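Local coordinates for Hpy188I (Helicobacter pylori, PDB 3OQG), which cleaves DNA at a specific recognition sequence as a restriction endonuclease of the GIY-YIG family, at residues V72-I77 with F82-S87. Residues are numbered along the deposited sequence; the frame is centred on the assembly and turned at random.
Sequences VYVFVI and FKIGHS. With nucleotides of chain C.
Tyr73 lays its ring across the backbone of Gly85, its antiparallel hydrogen-bonded partner. Glycine, with no side chain on this side of the sheet, lets the ring lie directly on the backbone: CA of Gly85 sits over the ring face, 3.9 Å from the centroid, in a CH-pi contact. Two bonds frame the pair, Tyr73 N to Gly85 O and Gly85 N to Tyr73 O, both 2.9 Å. The tyrosine reaches over its neighbour because CG stands between its own N and carbonyl carbon (chi1 60°). From CB outward, CG and CD1 then lie against the Gly85 carbonyl, CD2 and CE2 by Gly85 N and CA, CE1 comes 3.4 Å from His86 N, and CZ meets Gly85 CA. OH, hydrogen-bonded to Tyr98 OH, stops 3.7 Å from OP1 of DG6 of chain C, too long for a bond. On the same face Lys83, a long cationic chain, packs CG beside the Phe75 ring, and a bend at chi3 (-84°) brings NZ into a hydrogen bond with OP2 of that nucleotide, 2.7 Å; His86 N donates one to its OP1. On the other face Ile84 packs CG2 on Val72 CG1 and CG1 on Val74 CG2, while His86 ND1 is hydrogen-bonded to Glu159 OE2 of the second subunit; both residues are calcium ligands in this enzyme. Phe82 and Lys83 both oppose Phe75, a classic beta bulge. Leu71-Val72-Tyr73 and Lys83-Ile84-Gly85 probably stand for GIY and YIG in this hairpin, characteristic of the GIY-YIG nuclease active site.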
loop_
_atom_site.group_PDB
_atom_site.type_symbol
_atom_site.label_atom_id
_atom_site.label_comp_id
_atom_site.label_asym_id
_atom_site.label_seq_id
_atom_site.Cartn_x
_atom_site.Cartn_y
_atom_site.Cartn_z
ATOM N N VAL A 72 0.286 -3.091 14.816
ATOM C CA VAL A 72 0.747 -1.727 14.860
ATOM C C VAL A 72 2.112 -1.755 15.542
ATOM O O VAL A 72 2.318 -2.480 16.528
ATOM C CB VAL A 72 -0.228 -0.798 15.612
ATOM C CG1 VAL A 72 0.289 0.645 15.589
ATOM C CG2 VAL A 72 -1.625 -0.887 15.014
ATOM N N TYR A 73 3.069 -1.017 14.980
ATOM C CA TYR A 73 4.404 -0.928 15.569
ATOM C C TYR A 73 4.846 0.500 15.816
ATOM O O TYR A 73 4.351 1.449 15.179
ATOM C CB TYR A 73 5.436 -1.660 14.710
ATOM C CG TYR A 73 5.569 -1.124 13.310
ATOM C CD1 TYR A 73 4.877 -1.699 12.265
ATOM C CD2 TYR A 73 6.416 -0.047 13.032
ATOM C CE1 TYR A 73 5.002 -1.203 10.950
ATOM C CE2 TYR A 73 6.582 0.430 11.755
ATOM C CZ TYR A 73 5.869 -0.130 10.719
ATOM O OH TYR A 73 6.002 0.363 9.454
ATOM N N VAL A 74 5.765 0.648 16.771
ATOM C CA VAL A 74 6.377 1.922 17.109
ATOM C C VAL A 74 7.877 1.710 17.087
ATOM O O VAL A 74 8.370 0.794 17.737
ATOM C CB VAL A 74 5.941 2.430 18.515
ATOM C CG1 VAL A 74 6.477 3.876 18.780
ATOM C CG2 VAL A 74 4.394 2.368 18.652
ATOM N N PHE A 75 8.574 2.524 16.295
ATOM C CA PHE A 75 10.032 2.556 16.227
ATOM C C PHE A 75 10.519 3.601 17.215
ATOM O O PHE A 75 10.148 4.785 17.128
ATOM C CB PHE A 75 10.500 2.957 14.825
ATOM C CG PHE A 75 10.397 1.865 13.777
ATOM C CD1 PHE A 75 9.890 0.595 14.059
ATOM C CD2 PHE A 75 10.789 2.136 12.472
ATOM C CE1 PHE A 75 9.836 -0.409 13.082
ATOM C CE2 PHE A 75 10.724 1.140 11.489
ATOM C CZ PHE A 75 10.235 -0.120 11.793
ATOM N N VAL A 76 11.365 3.167 18.139
ATOM C CA VAL A 76 11.869 4.045 19.196
ATOM C C VAL A 76 13.385 4.057 19.121
ATOM O O VAL A 76 14.032 2.994 19.055
ATOM C CB VAL A 76 11.380 3.567 20.578
ATOM C CG1 VAL A 76 11.936 4.455 21.725
ATOM C CG2 VAL A 76 9.870 3.540 20.594
ATOM N N ILE A 77 13.961 5.249 19.152
ATOM C CA ILE A 77 15.412 5.423 19.052
ATOM C C ILE A 77 15.862 6.293 20.215
ATOM O O ILE A 77 15.431 7.443 20.337
ATOM C CB ILE A 77 15.834 6.085 17.727
ATOM C CG1 ILE A 77 15.277 5.316 16.531
ATOM C CG2 ILE A 77 17.382 6.244 17.689
ATOM C CD1 ILE A 77 15.545 5.983 15.168
ATOM N N PHE A 82 10.116 7.590 16.795
ATOM C CA PHE A 82 10.496 8.002 15.449
ATOM C C PHE A 82 9.311 7.829 14.499
ATOM O O PHE A 82 9.071 8.670 13.660
ATOM C CB PHE A 82 11.689 7.172 14.964
ATOM C CG PHE A 82 11.940 7.270 13.499
ATOM C CD1 PHE A 82 12.604 8.363 12.962
ATOM C CD2 PHE A 82 11.480 6.277 12.638
ATOM C CE1 PHE A 82 12.818 8.465 11.561
ATOM C CE2 PHE A 82 11.721 6.358 11.250
ATOM C CZ PHE A 82 12.397 7.444 10.722
ATOM N N LYS A 83 8.607 6.714 14.622
ATOM C CA LYS A 83 7.415 6.477 13.829
ATOM C C LYS A 83 6.457 5.461 14.430
ATOM O O LYS A 83 6.829 4.661 15.271
ATOM C CB LYS A 83 7.774 6.147 12.366
ATOM C CG LYS A 83 7.946 4.725 11.995
ATOM C CD LYS A 83 7.914 4.552 10.440
ATOM C CE LYS A 83 6.517 4.430 9.806
ATOM N NZ LYS A 83 6.581 4.143 8.318
ATOM N N ILE A 84 5.210 5.543 13.965
ATOM C CA ILE A 84 4.163 4.578 14.240
ATOM C C ILE A 84 3.701 4.112 12.876
ATOM O O ILE A 84 3.480 4.934 11.991
ATOM C CB ILE A 84 2.987 5.174 15.023
ATOM C CG1 ILE A 84 3.464 5.736 16.372
ATOM C CG2 ILE A 84 1.876 4.119 15.212
ATOM C CD1 ILE A 84 2.485 6.698 17.028
ATOM N N GLY A 85 3.625 2.795 12.690
ATOM C CA GLY A 85 3.164 2.203 11.438
ATOM C C GLY A 85 2.352 0.948 11.648
ATOM O O GLY A 85 2.090 0.549 12.775
ATOM N N HIS A 86 1.952 0.312 10.555
ATOM C CA HIS A 86 1.255 -0.948 10.658
ATOM C C HIS A 86 1.663 -1.871 9.515
ATOM O O HIS A 86 2.195 -1.433 8.467
ATOM C CB HIS A 86 -0.266 -0.731 10.642
ATOM C CG HIS A 86 -0.823 -0.589 9.257
ATOM N ND1 HIS A 86 -0.779 0.595 8.553
ATOM C CD2 HIS A 86 -1.345 -1.507 8.412
ATOM C CE1 HIS A 86 -1.310 0.415 7.359
ATOM N NE2 HIS A 86 -1.636 -0.858 7.236
ATOM N N SER A 87 1.356 -3.143 9.706
ATOM C CA SER A 87 1.546 -4.149 8.684
ATOM C C SER A 87 0.542 -5.282 8.828
ATOM O O SER A 87 0.281 -5.744 9.949
ATOM C CB SER A 87 2.937 -4.742 8.746
ATOM O OG SER A 87 3.133 -5.671 7.683
ATOM P P DG C 6 3.534 2.397 6.857
ATOM O OP1 DG C 6 3.020 2.213 8.230
ATOM O OP2 DG C 6 4.960 2.754 6.637
ATOM O "O5'" DG C 6 3.185 1.093 6.015
ATOM C "C5'" DG C 6 1.845 0.882 5.580
ATOM C "C4'" DG C 6 1.802 -0.119 4.452
ATOM O "O4'" DG C 6 2.483 0.390 3.279
ATOM C "C3'" DG C 6 2.455 -1.466 4.772
ATOM O "O3'" DG C 6 1.555 -2.512 4.412
ATOM C "C2'" DG C 6 3.680 -1.494 3.878
ATOM C "C1'" DG C 6 3.171 -0.699 2.697
ATOM N N9 DG C 6 4.202 -0.190 1.797
ATOM C C8 DG C 6 5.227 0.685 2.080
ATOM N N7 DG C 6 6.023 0.886 1.063
ATOM C C5 DG C 6 5.480 0.112 0.041
ATOM C C6 DG C 6 5.916 -0.092 -1.297
ATOM O O6 DG C 6 6.913 0.378 -1.869
ATOM N N1 DG C 6 5.062 -0.959 -1.983
ATOM C C2 DG C 6 3.949 -1.558 -1.447
ATOM N N2 DG C 6 3.257 -2.381 -2.254
ATOM N N3 DG C 6 3.538 -1.376 -0.208
ATOM C C4 DG C 6 4.347 -0.540 0.475
ATOM P P DA C 7 1.968 -4.036 4.645
ATOM O OP1 DA C 7 0.851 -4.679 5.371
ATOM O OP2 DA C 7 3.345 -4.105 5.202
ATOM O "O5'" DA C 7 2.014 -4.635 3.170
ATOM C "C5'" DA C 7 0.866 -4.537 2.329
ATOM C "C4'" DA C 7 1.055 -5.348 1.067
ATOM O "O4'" DA C 7 2.055 -4.733 0.223
ATOM C "C3'" DA C 7 1.488 -6.797 1.266
ATOM O "O3'" DA C 7 0.738 -7.644 0.387
ATOM C "C2'" DA C 7 2.964 -6.787 0.907
ATOM C "C1'" DA C 7 3.085 -5.652 -0.095
ATOM N N9 DA C 7 4.359 -4.935 -0.011
ATOM C C8 DA C 7 4.838 -4.222 1.065
ATOM N N7 DA C 7 6.019 -3.693 0.865
ATOM C C5 DA C 7 6.344 -4.077 -0.429
ATOM C C6 DA C 7 7.477 -3.843 -1.229
ATOM N N6 DA C 7 8.540 -3.132 -0.830
ATOM N N1 DA C 7 7.484 -4.372 -2.471
ATOM C C2 DA C 7 6.419 -5.087 -2.872
ATOM N N3 DA C 7 5.304 -5.376 -2.214
ATOM C C4 DA C 7 5.327 -4.838 -0.982
#